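Local structure of poly-beta-1,6-N-acetyl-D-glucosamine N-deacetylase (Aggregatibacter actinomycetemcomitans, 4U10) at residues Val49-Ile54 with Met226-Ala231; Ile54-Ala57 with Lys61-Leu64; Pro99-Leu104 with Ser189-Ser194; Asp128-Met133 with Arg197-Lys202; Lys193-Gln196 with Lys202-Ile205. The protein probably removes N-acetyl groups from the polysaccharide poly-beta-1,6-N-acetyl-D-glucosamine, this chain being the zinc-binding polysaccharide deacetylase part of a longer protein. All coordinates share one frame; numbering follows the deposited sequence.

Interaction 1: Val49-Ile54 with Met226-Ala231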
# COMPACT_ATOMS: atom_id res chain seq x y z
N VAL A 49 -6.13 -8.53 -12.33
CA VAL A 49 -6.33 -9.74 -11.57
C VAL A 49 -6.22 -9.43 -10.07
O VAL A 49 -5.61 -8.46 -9.66
CB VAL A 49 -5.28 -10.80 -11.94
CG1 VAL A 49 -5.36 -11.09 -13.45
CG2 VAL A 49 -3.91 -10.33 -11.50
N SER A 50 -6.82 -10.28 -9.25
CA SER A 50 -6.76 -10.11 -7.82
C SER A 50 -5.49 -10.77 -7.29
O SER A 50 -4.87 -11.62 -7.97
CB SER A 50 -7.96 -10.81 -7.19
OG SER A 50 -7.91 -12.22 -7.41
N TRP A 51 -5.11 -10.38 -6.07
CA TRP A 51 -4.00 -11.01 -5.44
C TRP A 51 -4.24 -12.50 -5.31
O TRP A 51 -3.30 -13.30 -5.47
CB TRP A 51 -3.67 -10.34 -4.09
CG TRP A 51 -2.40 -10.82 -3.54
CD1 TRP A 51 -2.27 -11.55 -2.44
CD2 TRP A 51 -1.06 -10.69 -4.09
NE1 TRP A 51 -0.97 -11.88 -2.24
CE2 TRP A 51 -0.20 -11.35 -3.23
CE3 TRP A 51 -0.52 -10.04 -5.21
CZ2 TRP A 51 1.18 -11.42 -3.44
CZ3 TRP A 51 0.81 -10.14 -5.43
CH2 TRP A 51 1.66 -10.83 -4.54
N GLN A 52 -5.45 -12.88 -4.99
CA GLN A 52 -5.78 -14.32 -4.89
C GLN A 52 -5.41 -15.12 -6.18
O GLN A 52 -4.90 -16.27 -6.10
CB GLN A 52 -7.23 -14.47 -4.48
CG GLN A 52 -7.61 -15.86 -4.05
CD GLN A 52 -6.77 -16.42 -2.93
OE1 GLN A 52 -6.81 -15.95 -1.81
NE2 GLN A 52 -6.10 -17.50 -3.21
N GLN A 53 -5.64 -14.53 -7.36
CA GLN A 53 -5.25 -15.17 -8.63
C GLN A 53 -3.75 -15.31 -8.75
O GLN A 53 -3.26 -16.30 -9.30
CB GLN A 53 -5.77 -14.34 -9.81
CG GLN A 53 -7.27 -14.46 -9.98
CD GLN A 53 -7.75 -13.59 -11.09
OE1 GLN A 53 -8.13 -12.44 -10.86
NE2 GLN A 53 -7.61 -14.07 -12.31
N ILE A 54 -3.02 -14.30 -8.26
CA ILE A 54 -1.56 -14.41 -8.15
C ILE A 54 -1.17 -15.61 -7.27
O ILE A 54 -0.31 -16.40 -7.63
CB ILE A 54 -0.92 -13.13 -7.53
CG1 ILE A 54 -1.26 -11.86 -8.33
CG2 ILE A 54 0.56 -13.27 -7.48
CD1 ILE A 54 -0.93 -11.92 -9.79
N MSE A 226 4.34 -12.19 6.14
CA MSE A 226 4.32 -11.34 4.97
C MSE A 226 5.65 -11.48 4.28
O MSE A 226 6.60 -10.66 4.49
CB MSE A 226 3.99 -9.94 5.42
CG MSE A 226 2.67 -9.97 6.18
SE MSE A 226 2.30 -8.14 6.84
CE MSE A 226 2.76 -8.13 8.65
N THR A 227 5.73 -12.54 3.46
CA THR A 227 6.90 -12.85 2.66
C THR A 227 6.82 -12.12 1.32
O THR A 227 7.83 -11.76 0.76
CB THR A 227 7.04 -14.39 2.46
OG1 THR A 227 7.39 -14.96 3.71
CG2 THR A 227 8.11 -14.73 1.50
N HIS A 228 5.60 -11.90 0.83
CA HIS A 228 5.37 -10.97 -0.28
C HIS A 228 5.38 -9.52 0.19
O HIS A 228 4.64 -9.13 1.08
CB HIS A 228 4.08 -11.31 -1.01
CG HIS A 228 4.10 -12.68 -1.60
ND1 HIS A 228 4.74 -12.97 -2.79
CD2 HIS A 228 3.58 -13.84 -1.16
CE1 HIS A 228 4.64 -14.27 -3.02
NE2 HIS A 228 3.93 -14.81 -2.05
N HIS A 229 6.21 -8.73 -0.43
CA HIS A 229 6.30 -7.32 -0.09
C HIS A 229 6.25 -6.43 -1.32
O HIS A 229 6.88 -6.70 -2.36
CB HIS A 229 7.52 -7.08 0.85
CG HIS A 229 8.84 -7.45 0.26
ND1 HIS A 229 9.64 -6.54 -0.39
CD2 HIS A 229 9.52 -8.62 0.27
CE1 HIS A 229 10.77 -7.13 -0.76
NE2 HIS A 229 10.70 -8.40 -0.40
N PHE A 230 5.53 -5.33 -1.22
CA PHE A 230 5.36 -4.39 -2.33
C PHE A 230 6.28 -3.18 -2.14
O PHE A 230 6.09 -2.37 -1.22
CB PHE A 230 3.91 -3.88 -2.36
CG PHE A 230 2.87 -4.85 -2.95
CD1 PHE A 230 3.09 -6.20 -3.14
CD2 PHE A 230 1.57 -4.36 -3.23
CE1 PHE A 230 2.04 -7.03 -3.64
CE2 PHE A 230 0.59 -5.16 -3.75
CZ PHE A 230 0.84 -6.47 -3.95
N ALA A 231 7.22 -2.99 -3.08
CA ALA A 231 8.08 -1.79 -3.15
C ALA A 231 7.57 -0.81 -4.25
O ALA A 231 6.40 -0.82 -4.60
CB ALA A 231 9.54 -2.23 -3.36
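The closest backbone approach, between Trp51 at the start of helix 51-58 and His228, by strand 228-230, still leaves 10.7 Å between their CA atoms, and the gap is bridged mainly by rings. The indole does the reaching: CG lies anti to the backbone N (chi1 -171°), which sends the six-membered ring out between the side chains of His228 and Phe230. Toward His228 it presents an edge, with CZ2 over the imidazole face and 3.7 Å from CG; the planes stand at 77°. Toward Phe230 the roles reverse. Here the phenyl edge points at the indole face, Phe230 CE1 coming within 3.8 Å of Trp51 CZ3, the planes at 73° and the ring centroids 5.4 Å apart. Trp51 therefore gives an edge in one T-shaped pair and a face in the other. CB of Ile54, three residues further along the same helix, also lies over a face of the indole.

The start of that helix is fixed by a capping box. Gln53 N donates to Ser50 OG at 3.2 Å, and Ser50 N donates back to Gln53 OE1 at 3.0 Å from above the plane of the amide carbonyl. Ile205 of the adjacent strand touches both Trp51 and Phe230. Phe230 also packs on Ser72, with its side chain about 6 Å from that of the zinc ligand Asp74. Because the cluster is joined by C-H edges on ring faces, its cohesion comes from dispersion and ring electrostatics, which depend on how the three rings are turned.

Interaction 2: Ile54-Ala57 with Lys61-Leu64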
# COMPACT_ATOMS: atom_id res chain seq x y z
N ILE A 54 -3.02 -14.30 -8.26
CA ILE A 54 -1.56 -14.41 -8.15
C ILE A 54 -1.17 -15.61 -7.27
O ILE A 54 -0.31 -16.40 -7.63
CB ILE A 54 -0.92 -13.13 -7.53
CG1 ILE A 54 -1.26 -11.86 -8.33
CG2 ILE A 54 0.56 -13.27 -7.48
CD1 ILE A 54 -0.93 -11.92 -9.79
N ILE A 55 -1.80 -15.73 -6.10
CA ILE A 55 -1.45 -16.80 -5.18
C ILE A 55 -1.87 -18.15 -5.74
O ILE A 55 -1.13 -19.14 -5.68
CB ILE A 55 -2.10 -16.56 -3.78
CG1 ILE A 55 -1.52 -15.33 -3.10
CG2 ILE A 55 -1.84 -17.76 -2.91
CD1 ILE A 55 -0.00 -15.43 -2.81
N ASP A 56 -3.04 -18.18 -6.35
CA ASP A 56 -3.50 -19.36 -7.06
C ASP A 56 -2.57 -19.79 -8.16
O ASP A 56 -2.37 -20.99 -8.33
CB ASP A 56 -4.89 -19.14 -7.63
CG ASP A 56 -5.94 -19.26 -6.59
OD1 ASP A 56 -5.63 -19.64 -5.46
OD2 ASP A 56 -7.07 -18.96 -6.89
N ALA A 57 -1.99 -18.84 -8.88
CA ALA A 57 -0.99 -19.17 -9.86
C ALA A 57 0.24 -19.80 -9.25
O ALA A 57 0.73 -20.80 -9.80
CB ALA A 57 -0.57 -17.95 -10.67
N LYS A 61 -2.90 -23.78 -8.93
CA LYS A 61 -4.35 -24.02 -8.99
C LYS A 61 -5.06 -23.45 -10.22
O LYS A 61 -6.05 -24.00 -10.62
CB LYS A 61 -5.03 -23.52 -7.74
CG LYS A 61 -4.63 -24.38 -6.56
CD LYS A 61 -5.46 -24.09 -5.32
CE LYS A 61 -4.82 -24.69 -4.08
NZ LYS A 61 -5.76 -24.53 -2.93
N SER A 62 -4.54 -22.38 -10.80
CA SER A 62 -5.14 -21.73 -11.95
C SER A 62 -4.07 -20.89 -12.62
O SER A 62 -3.03 -20.58 -12.03
CB SER A 62 -6.29 -20.81 -11.52
OG SER A 62 -5.76 -19.79 -10.70
N THR A 63 -4.22 -20.57 -13.88
CA THR A 63 -3.19 -19.77 -14.54
C THR A 63 -3.71 -18.35 -14.67
O THR A 63 -4.89 -18.13 -14.72
CB THR A 63 -2.84 -20.32 -15.95
OG1 THR A 63 -4.05 -20.47 -16.66
CG2 THR A 63 -2.19 -21.67 -15.85
N LEU A 64 -2.80 -17.39 -14.76
CA LEU A 64 -3.15 -16.00 -15.03
C LEU A 64 -3.45 -15.71 -16.50
O LEU A 64 -2.89 -16.34 -17.39
CB LEU A 64 -1.99 -15.08 -14.65
CG LEU A 64 -1.67 -14.94 -13.16
CD1 LEU A 64 -0.83 -13.70 -13.06
CD2 LEU A 64 -2.91 -14.84 -12.26
O HOH W 1 0.21 -21.13 -12.33
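The flat peptide carbonyl of Asp56 is met almost end-on by Lys61 N, tilted 18° from its plane, in a hydrogen bond of 2.9 Å between Lys61 N and Asp56 O. The other flat group, the carboxylate of Asp56, turns to its own helix, where OD1 takes a hydrogen bond from Gln52 NE2. Lys61 runs out extended past this acid, and its NZ stays 5.5 Å from Asp56 OD1, too far for a salt bridge but probably attractive.

Ser62 packs by its hydroxyl: chi1 of 63° turns OG in between its own backbone N and carbonyl carbon, against Asp56 CB at 3.3 Å. Its backbone oxygen serves Ala57, whose CA-H points at Ser62 O with CA and O 3.3 Å apart. A water joins the same two residues, donating to Ala57 O at 2.6 Å and, at the longer 3.3 Å, to Ser62 O.

Further in, Leu64 folds back over the helix. Its CG rests on Ala57 CB, CD1 meets Ile54 CD1 at 3.7 Å as the two chains slant across each other, and Ile240 touches both Ala57 and Leu64. The bond from Lys61 N runs back to the carbonyl five positions earlier, tying the loop to the last turn of the helix. This turn ends the helix of a beta-alpha-beta unit, linking parallel strands 47-48 and 68-75 of the deacetylase sheet.

Interaction 3: Pro99-Leu104 with Ser189-Ser194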
# COMPACT_ATOMS: atom_id res chain seq x y z
N PRO A 99 -3.99 -0.12 4.43
CA PRO A 99 -4.14 0.92 5.44
C PRO A 99 -3.12 0.82 6.59
O PRO A 99 -2.75 -0.26 7.04
CB PRO A 99 -5.59 0.67 5.92
CG PRO A 99 -5.65 -0.87 5.93
CD PRO A 99 -4.94 -1.23 4.63
N VAL A 100 -2.64 1.97 7.09
CA VAL A 100 -1.86 1.95 8.26
C VAL A 100 -2.75 1.57 9.44
O VAL A 100 -3.68 2.28 9.76
CB VAL A 100 -1.23 3.31 8.50
CG1 VAL A 100 -0.41 3.26 9.80
CG2 VAL A 100 -0.34 3.72 7.31
N SER A 101 -2.52 0.42 10.08
CA SER A 101 -3.46 -0.07 11.10
C SER A 101 -3.61 0.75 12.39
O SER A 101 -4.70 0.77 12.96
CB SER A 101 -3.24 -1.55 11.35
OG SER A 101 -1.88 -1.90 11.58
N SER A 102 -2.56 1.43 12.89
CA SER A 102 -2.77 2.29 14.10
C SER A 102 -3.65 3.53 13.78
O SER A 102 -4.29 4.14 14.67
CB SER A 102 -1.43 2.72 14.71
OG SER A 102 -0.80 3.72 13.98
N TRP A 103 -3.65 3.98 12.52
CA TRP A 103 -4.52 5.07 12.10
C TRP A 103 -5.98 4.59 12.20
O TRP A 103 -6.81 5.21 12.86
CB TRP A 103 -4.14 5.59 10.69
CG TRP A 103 -2.83 6.19 10.62
CD1 TRP A 103 -1.99 6.50 11.71
CD2 TRP A 103 -2.14 6.62 9.44
NE1 TRP A 103 -0.84 7.07 11.23
CE2 TRP A 103 -0.91 7.15 9.86
CE3 TRP A 103 -2.43 6.56 8.06
CZ2 TRP A 103 0.01 7.65 8.96
CZ3 TRP A 103 -1.51 7.06 7.16
CH2 TRP A 103 -0.32 7.61 7.61
N LEU A 104 -6.26 3.43 11.63
CA LEU A 104 -7.60 2.86 11.72
C LEU A 104 -8.02 2.56 13.17
O LEU A 104 -9.18 2.66 13.52
CB LEU A 104 -7.72 1.62 10.88
CG LEU A 104 -7.96 1.95 9.38
CD1 LEU A 104 -7.04 3.01 8.79
CD2 LEU A 104 -7.88 0.68 8.57
N SER A 189 4.11 -7.35 13.70
CA SER A 189 3.29 -8.32 14.36
C SER A 189 1.99 -7.71 14.96
O SER A 189 0.93 -8.28 14.81
CB SER A 189 4.11 -9.02 15.43
OG SER A 189 3.24 -9.55 16.38
N ARG A 190 2.05 -6.52 15.56
CA ARG A 190 0.80 -5.85 15.96
C ARG A 190 -0.12 -5.49 14.79
O ARG A 190 -1.33 -5.51 14.91
CB ARG A 190 1.08 -4.54 16.72
CG ARG A 190 1.79 -4.69 18.06
CD ARG A 190 2.22 -3.28 18.53
NE ARG A 190 3.33 -3.42 19.43
CZ ARG A 190 4.40 -2.64 19.52
NH1 ARG A 190 4.55 -1.56 18.77
NH2 ARG A 190 5.35 -2.96 20.45
N SER A 191 0.45 -5.06 13.67
CA SER A 191 -0.31 -4.78 12.48
C SER A 191 -1.07 -6.02 11.96
O SER A 191 -2.28 -5.93 11.64
CB SER A 191 0.58 -4.16 11.41
OG SER A 191 -0.09 -3.93 10.18
N SER A 192 -0.37 -7.13 11.83
CA SER A 192 -1.00 -8.41 11.46
C SER A 192 -2.18 -8.74 12.38
O SER A 192 -3.24 -9.09 11.93
CB SER A 192 0.03 -9.53 11.62
OG SER A 192 -0.52 -10.76 11.17
N LYS A 193 -1.97 -8.67 13.69
CA LYS A 193 -3.06 -8.95 14.65
C LYS A 193 -4.17 -7.93 14.57
O LYS A 193 -5.32 -8.30 14.60
CB LYS A 193 -2.58 -9.03 16.09
CG LYS A 193 -1.53 -10.10 16.38
CD LYS A 193 -0.68 -9.66 17.60
CE LYS A 193 0.35 -10.67 18.10
NZ LYS A 193 0.01 -12.07 17.76
N SER A 194 -3.83 -6.64 14.52
CA SER A 194 -4.86 -5.57 14.32
C SER A 194 -5.77 -5.78 13.10
O SER A 194 -6.98 -5.63 13.20
CB SER A 194 -4.17 -4.22 14.21
OG SER A 194 -5.00 -3.16 13.83
O HOH W 2 -1.22 -1.95 8.39
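Ser101, in the first turn of helix 101-104, points its side chain at helix 177-199, where the CA atoms of Ser101 and Ser191 come within 5.8 Å. At its root, CB lies against Ser194, 3.4 Å from OG and 4.0 Å from CB of that residue. At its tip, OG is swung by a chi1 of 50° toward Ser191, ending 3.3 Å from Ser191 CB and 3.0 Å from Ser191 OG. The hydrogen-bond partner of this tip is Asp146 OD1, outside the two segments.

The other two hydroxyls also have partners of their own. Ser194 OG is bonded to Asp105 OD2, and Ser191 OG to Ser143 OG. Ser191 OG further donates to a water at 2.9 Å, and the water in turn donates to Pro99 O at 2.6 Å, connecting the end of strand 95-99 to the long helix. With side chains this small the helices can come close while the hydroxyls of Ser101, Ser191 and Ser194 each have a hydrogen-bond partner. The contact lies near the zinc site of the polysaccharide deacetylase domain: the side chains of Ser191 and of the zinc ligand His144 are about 7 Å apart.

Interaction 4: Asp128-Met133 with Arg197-Lys202. Unlike the reference sequence in segment 128-133: Asp128 (reference Glu).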
# COMPACT_ATOMS: atom_id res chain seq x y z
N ASP A 128 -15.33 -1.01 9.68
CA ASP A 128 -16.60 -1.42 9.07
C ASP A 128 -16.46 -1.26 7.57
O ASP A 128 -16.76 -2.16 6.85
CB ASP A 128 -17.81 -0.55 9.51
CG ASP A 128 -18.06 -0.59 11.06
OD1 ASP A 128 -18.00 -1.69 11.71
OD2 ASP A 128 -18.30 0.51 11.65
N GLN A 129 -15.96 -0.12 7.13
CA GLN A 129 -15.74 0.10 5.69
C GLN A 129 -14.78 -0.89 5.06
O GLN A 129 -14.97 -1.32 3.92
CB GLN A 129 -15.27 1.52 5.53
CG GLN A 129 -16.34 2.53 5.71
CD GLN A 129 -15.83 3.95 5.84
OE1 GLN A 129 -14.68 4.19 6.11
NE2 GLN A 129 -16.69 4.91 5.58
N VAL A 130 -13.74 -1.28 5.80
CA VAL A 130 -12.76 -2.23 5.32
C VAL A 130 -13.36 -3.62 5.19
O VAL A 130 -13.09 -4.33 4.17
CB VAL A 130 -11.56 -2.32 6.26
CG1 VAL A 130 -10.55 -3.37 5.78
CG2 VAL A 130 -10.91 -0.96 6.45
N ARG A 131 -14.12 -4.03 6.24
CA ARG A 131 -14.89 -5.31 6.16
C ARG A 131 -15.82 -5.41 4.95
O ARG A 131 -15.82 -6.42 4.27
CB ARG A 131 -15.68 -5.58 7.46
CG ARG A 131 -14.87 -6.29 8.55
CD ARG A 131 -15.79 -6.66 9.72
NE ARG A 131 -16.30 -5.45 10.37
CZ ARG A 131 -15.65 -4.79 11.31
NH1 ARG A 131 -14.45 -5.23 11.72
NH2 ARG A 131 -16.17 -3.67 11.85
N GLU A 132 -16.59 -4.37 4.68
CA GLU A 132 -17.47 -4.36 3.50
C GLU A 132 -16.69 -4.55 2.18
O GLU A 132 -17.08 -5.34 1.30
CB GLU A 132 -18.29 -3.06 3.47
CG GLU A 132 -19.33 -3.02 2.37
CD GLU A 132 -19.99 -1.66 2.21
OE1 GLU A 132 -20.13 -0.89 3.19
OE2 GLU A 132 -20.42 -1.34 1.07
N MSE A 133 -15.58 -3.84 2.06
CA MSE A 133 -14.75 -3.93 0.86
C MSE A 133 -14.15 -5.28 0.69
O MSE A 133 -14.10 -5.78 -0.40
CB MSE A 133 -13.59 -2.88 0.87
CG MSE A 133 -14.21 -1.53 0.54
SE MSE A 133 -13.00 -0.02 0.38
CE MSE A 133 -12.32 0.07 2.21
N ARG A 197 -7.97 -9.44 13.42
CA ARG A 197 -9.11 -9.44 14.26
C ARG A 197 -10.28 -8.68 13.67
O ARG A 197 -11.41 -9.02 14.02
CB ARG A 197 -8.80 -8.91 15.64
CG ARG A 197 -8.75 -7.38 15.79
CD ARG A 197 -8.00 -7.01 17.07
NE ARG A 197 -8.76 -7.43 18.27
CZ ARG A 197 -8.40 -7.33 19.56
NH1 ARG A 197 -7.24 -6.81 19.95
NH2 ARG A 197 -9.26 -7.78 20.51
N GLN A 198 -10.06 -7.65 12.83
CA GLN A 198 -11.19 -6.92 12.24
C GLN A 198 -11.70 -7.65 11.01
O GLN A 198 -12.85 -7.56 10.72
CB GLN A 198 -10.75 -5.50 11.86
CG GLN A 198 -10.25 -4.70 13.00
CD GLN A 198 -11.35 -4.20 13.91
OE1 GLN A 198 -12.54 -4.16 13.57
NE2 GLN A 198 -10.93 -3.74 15.07
N ILE A 199 -10.84 -8.36 10.30
CA ILE A 199 -11.04 -8.75 8.90
C ILE A 199 -11.23 -10.27 8.78
O ILE A 199 -11.92 -10.71 7.84
CB ILE A 199 -9.83 -8.25 8.02
CG1 ILE A 199 -9.81 -6.72 7.93
CG2 ILE A 199 -9.80 -8.76 6.59
CD1 ILE A 199 -11.16 -6.15 7.65
N GLY A 200 -10.60 -11.04 9.66
CA GLY A 200 -10.68 -12.50 9.66
C GLY A 200 -9.58 -13.21 8.86
O GLY A 200 -9.56 -14.44 8.79
N LYS A 201 -8.72 -12.43 8.22
CA LYS A 201 -7.62 -12.91 7.38
C LYS A 201 -6.34 -12.15 7.85
O LYS A 201 -6.37 -10.91 7.88
CB LYS A 201 -7.85 -12.53 5.91
CG LYS A 201 -8.61 -13.53 5.07
CD LYS A 201 -10.05 -13.17 4.93
CE LYS A 201 -10.65 -13.76 3.66
NZ LYS A 201 -12.10 -13.46 3.64
N LYS A 202 -5.30 -12.86 8.26
CA LYS A 202 -3.96 -12.23 8.48
C LYS A 202 -3.50 -11.64 7.18
O LYS A 202 -3.59 -12.31 6.13
CB LYS A 202 -2.88 -13.25 8.88
CG LYS A 202 -2.82 -13.69 10.32
CD LYS A 202 -1.76 -14.80 10.45
CE LYS A 202 -1.14 -14.83 11.84
NZ LYS A 202 -0.55 -13.50 12.24
O HOH W 3 -14.55 -2.73 14.33
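Arg131 grips the end of helix 177-199 through a single nitrogen that bonds Gln198 twice. NH1 donates to the side-chain oxygen, Gln198 OE1, at 2.9 Å and to the backbone oxygen, Gln198 O, at 3.0 Å, with both acceptors in the guanidinium plane. OE1 receives its bond on a lone pair, and the amide is turned 34° from the guanidinium. A bend at chi3 (-65°) brings the head round to this position. The other terminal nitrogen faces its own helix: NH2 makes a salt bridge to Asp128 OD1 at 2.7 Å, on the anti side of the carboxylate of a residue that is Glu in the reference sequence. A water closes the ring, accepting from Arg131 NH2 and donating to Gln198 OE1 at 2.6 Å. Held by both ends, the guanidinium has little freedom to rotate.

The aliphatic part of Arg131 joins the apolar packing, its CG 3.8 Å from Ile199 CD1. That methyl also presses on Val130 CG1 at 3.4 Å, tighter than usual, the two side chains crossing at about a right angle. Gly200 follows with positive phi and ends the helix.

Ile141 of strand 139-141 touches both Val130 and Ile199. Beyond Val130, Met133 continues the packing of helix 127-135 onto helix 79-91, so the helix lies between that neighbour and the end of helix 177-199.

Interaction 5: Lys193-Gln196 with Lys202-Ile205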
# COMPACT_ATOMS: atom_id res chain seq x y z
N LYS A 193 -1.97 -8.67 13.69
CA LYS A 193 -3.06 -8.95 14.65
C LYS A 193 -4.17 -7.93 14.57
O LYS A 193 -5.32 -8.30 14.60
CB LYS A 193 -2.58 -9.03 16.09
CG LYS A 193 -1.53 -10.10 16.38
CD LYS A 193 -0.68 -9.66 17.60
CE LYS A 193 0.35 -10.67 18.10
NZ LYS A 193 0.01 -12.07 17.76
N SER A 194 -3.83 -6.64 14.52
CA SER A 194 -4.86 -5.57 14.32
C SER A 194 -5.77 -5.78 13.10
O SER A 194 -6.98 -5.63 13.20
CB SER A 194 -4.17 -4.22 14.21
OG SER A 194 -5.00 -3.16 13.83
N ILE A 195 -5.19 -6.08 11.95
CA ILE A 195 -5.97 -6.40 10.78
C ILE A 195 -6.74 -7.72 10.94
O ILE A 195 -7.94 -7.80 10.58
CB ILE A 195 -5.05 -6.46 9.52
CG1 ILE A 195 -4.55 -5.04 9.14
CG2 ILE A 195 -5.76 -7.10 8.33
CD1 ILE A 195 -3.28 -5.10 8.23
N GLN A 196 -6.06 -8.79 11.36
CA GLN A 196 -6.71 -10.13 11.47
C GLN A 196 -8.00 -10.12 12.29
O GLN A 196 -8.98 -10.74 11.94
CB GLN A 196 -5.77 -11.15 12.14
CG GLN A 196 -6.26 -12.60 12.20
CD GLN A 196 -5.43 -13.45 13.16
OE1 GLN A 196 -4.76 -12.95 14.07
NE2 GLN A 196 -5.43 -14.73 12.92
N LYS A 202 -5.30 -12.86 8.26
CA LYS A 202 -3.96 -12.23 8.48
C LYS A 202 -3.50 -11.64 7.18
O LYS A 202 -3.59 -12.31 6.13
CB LYS A 202 -2.88 -13.25 8.88
CG LYS A 202 -2.82 -13.69 10.32
CD LYS A 202 -1.76 -14.80 10.45
CE LYS A 202 -1.14 -14.83 11.84
NZ LYS A 202 -0.55 -13.50 12.24
N PRO A 203 -2.99 -10.39 7.18
CA PRO A 203 -2.48 -9.97 5.92
C PRO A 203 -1.32 -10.85 5.41
O PRO A 203 -0.51 -11.33 6.21
CB PRO A 203 -1.92 -8.54 6.23
CG PRO A 203 -1.60 -8.58 7.71
CD PRO A 203 -2.64 -9.49 8.28
N ARG A 204 -1.16 -10.94 4.10
CA ARG A 204 -0.07 -11.74 3.55
C ARG A 204 0.80 -10.93 2.58
O ARG A 204 1.61 -11.47 1.82
CB ARG A 204 -0.65 -12.99 2.88
CG ARG A 204 -1.77 -12.70 1.96
CD ARG A 204 -2.43 -13.98 1.38
NE ARG A 204 -3.50 -13.56 0.48
CZ ARG A 204 -4.32 -14.36 -0.17
NH1 ARG A 204 -4.20 -15.67 -0.00
NH2 ARG A 204 -5.24 -13.84 -0.98
N ILE A 205 0.68 -9.62 2.67
CA ILE A 205 1.52 -8.71 1.94
C ILE A 205 1.90 -7.61 2.91
O ILE A 205 1.07 -7.12 3.63
CB ILE A 205 0.75 -8.06 0.75
CG1 ILE A 205 0.21 -9.07 -0.25
CG2 ILE A 205 1.54 -7.00 -0.01
CD1 ILE A 205 -0.94 -8.49 -1.09
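Ile195 and Gln196 reach Pro203 and Lys202 by different torsions: Ile195 stretches its CG1 branch (chi2 161°) toward the proline ring, while Gln196 carries CG opposite its backbone N (chi1 -175°) and runs on extended. This is the loop that leads from helix 177-199 into strand 205-207 of the polysaccharide deacetylase domain, in this family a distorted beta/alpha barrel. The chain doubles back along the last turns of the helix, and there the CA atoms of Gln196 and Lys202 are only 4.6 Å apart. Strand 205-207 then pairs with strand 228-230, and Ile205 bonds Ser143 through its backbone.

On the buried side, CD1 of Ile195 meets Pro203 CG at 3.9 Å, and its other branch, CG2, sits equally near Pro203 CD; the proline thus fits against both arms of the isoleucine. Ser143 and Trp127 also touch Ile195, and Met226 touches Pro203, so this side belongs to the interior of the domain. On the outer side, Gln196 and Lys202 lie side by side and point the same way, with the flat amide against the aliphatic chain. Beyond this, the end of Lys202 bends back to hydrogen-bond Ser192 OG, leaving Lys202 NZ 5.7 Å from the like-charged NZ of Lys193. The closest touch of the outer pair is Gln196 NE2 to Lys202 CG, 3.8 Å.

How the interactions relate
Helix 51-58 opens both interaction 1 and interaction 2, which share Ile54. Interaction 2 closes at once, turning the helix end toward strand 68-75, whereas interaction 1 waits for strand 228-230 and so encloses interactions 3, 4 and 5. Interactions 3 and 4 cross: 99-104 and 128-133 open in turn, and helix 177-199 answers both in the same order, first with 189-194 and then, at its end, with 197-202. Interaction 5 is the short return that begins where interaction 3 ends and shares Lys202 with the end of interaction 4 before running on to Ile205. Its strand-ward end comes back to interaction 1, where Arg204 bonds Gln52 and Ile205 packs on Trp51.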